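Local coordinates for protein alpha-L-arabinofuranosidase B (Aspergillus kawachii, PDB 6SXT) that hydrolyses terminal non-reducing alpha-L-arabinofuranosyl residues from arabinoxylan, arabinan and related plant polysaccharides and oligosaccharides, at residues W199-V202 with N207-S210. Sequence-based numbering, arbitrary orientation.
Sequences WIMV and NLFS. With LXE ([(1~{S},2~{S},3~{S},4~{S})-2-(hydroxymethyl)-3,4-bis(oxidanyl)cyclopentyl]azanium), chain G; EDO (1,2-ethanediol), chain P.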
# COMPACT_ATOMS: atom_id res chain seq x y z
N TRP A 199 -8.06 13.49 2.80
CA TRP A 199 -7.38 14.77 2.99
C TRP A 199 -5.90 14.48 3.24
O TRP A 199 -5.59 13.51 3.95
CB TRP A 199 -7.92 15.58 4.16
CG TRP A 199 -9.41 15.79 4.02
CD1 TRP A 199 -10.01 16.71 3.24
CD2 TRP A 199 -10.45 15.06 4.70
NE1 TRP A 199 -11.38 16.57 3.34
CE2 TRP A 199 -11.67 15.59 4.25
CE3 TRP A 199 -10.47 14.01 5.62
CZ2 TRP A 199 -12.89 15.07 4.69
CZ3 TRP A 199 -11.67 13.51 6.07
CH2 TRP A 199 -12.87 14.03 5.57
N ILE A 200 -5.06 15.38 2.77
CA ILE A 200 -3.67 15.47 3.26
C ILE A 200 -3.72 16.27 4.53
O ILE A 200 -4.22 17.40 4.52
CB ILE A 200 -2.73 16.16 2.27
CG1 ILE A 200 -2.71 15.41 0.93
CG2 ILE A 200 -1.37 16.29 2.90
CD1 ILE A 200 -2.12 16.22 -0.18
N MET A 201 -3.21 15.69 5.60
CA MET A 201 -3.11 16.44 6.87
C MET A 201 -1.70 16.24 7.42
O MET A 201 -0.90 15.50 6.83
CB MET A 201 -4.16 15.95 7.86
CG MET A 201 -5.54 16.17 7.31
SD MET A 201 -6.90 15.93 8.54
CE MET A 201 -7.15 14.19 8.32
N VAL A 202 -1.42 16.88 8.54
CA VAL A 202 -0.11 16.73 9.19
C VAL A 202 -0.35 16.12 10.56
O VAL A 202 -1.08 16.71 11.36
CB VAL A 202 0.70 18.02 9.27
CG1 VAL A 202 2.00 17.85 10.01
CG2 VAL A 202 0.94 18.55 7.85
N ASN A 207 -3.14 14.59 17.20
CA ASN A 207 -3.85 15.50 16.28
C ASN A 207 -3.33 15.20 14.86
O ASN A 207 -2.14 15.27 14.68
CB ASN A 207 -3.68 16.98 16.59
CG ASN A 207 -4.89 17.60 17.31
OD1 ASN A 207 -6.05 17.38 16.94
ND2 ASN A 207 -4.59 18.26 18.43
N LEU A 208 -4.28 15.04 13.94
CA LEU A 208 -4.04 15.24 12.49
C LEU A 208 -4.61 16.62 12.22
O LEU A 208 -5.80 16.86 12.57
CB LEU A 208 -4.77 14.17 11.72
CG LEU A 208 -4.45 12.72 12.04
CD1 LEU A 208 -5.27 11.79 11.17
CD2 LEU A 208 -2.99 12.42 11.89
N PHE A 209 -3.82 17.51 11.70
CA PHE A 209 -4.21 18.89 11.41
C PHE A 209 -4.42 19.08 9.91
O PHE A 209 -3.52 18.84 9.10
CB PHE A 209 -3.16 19.87 11.92
CG PHE A 209 -3.18 20.03 13.43
CD1 PHE A 209 -4.22 20.71 14.04
CD2 PHE A 209 -2.14 19.58 14.21
CE1 PHE A 209 -4.22 20.91 15.41
CE2 PHE A 209 -2.12 19.82 15.57
CZ PHE A 209 -3.18 20.45 16.17
N SER A 210 -5.57 19.64 9.58
CA SER A 210 -5.92 20.08 8.21
C SER A 210 -5.69 21.58 8.05
O SER A 210 -5.91 22.15 6.97
CB SER A 210 -7.33 19.71 7.88
OG SER A 210 -8.22 20.27 8.87
C1' LXE G . -0.21 9.40 18.36
C2' LXE G . 0.27 8.64 17.13
O2' LXE G . 1.64 8.52 17.10
C3' LXE G . -0.28 9.49 16.06
O3' LXE G . -0.11 8.79 14.76
C4' LXE G . -1.74 9.56 16.45
C5' LXE G . -2.45 10.77 15.89
O5' LXE G . -1.82 12.00 16.16
C6' LXE G . -1.68 9.56 18.03
N1' LXE G . -2.49 8.39 18.47
C1 EDO P . -7.94 26.71 5.68
O1 EDO P . -9.27 26.68 6.22
C2 EDO P . -6.78 26.07 6.41
O2 EDO P . -6.10 24.83 5.88
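Val202 and Phe209 form an antiparallel hydrogen-bonded pair in a beta hairpin, Val202 N giving to Phe209 O and Phe209 N to Val202 O, both at 2.9 Å. Leu208 CA adds a C-H contact to the same Val202 O at 3.5 Å.

The side chain of Met201 starts out toward 207-210 and runs along it. Its CB lies 3.2 Å from Phe209 O, CG moves on toward Ser210 CB, and SD passes that carbon at 3.9 Å. A bend at chi3 (-88°) then swings the methyl aside, away from Ser210, bringing CE to 4.2 Å from Leu208 CB and Leu208 CD1; the two side chains cross at about a right angle.

At the turn end, Asn207 N donates to O5' of the bound aminocyclopentitol inhibitor (3.1 Å), linking the hairpin to the substrate site, while its side-chain ND2 bonds to Glu214 and Tyr265. Asn207 CB rests over the rim of one face of the Phe209 ring. Within the catalytic domain, Met201 and Leu208 pack on Tyr183 of strand 180-185, whereas Val202 and Phe209 meet Trp239 of strand 238-245.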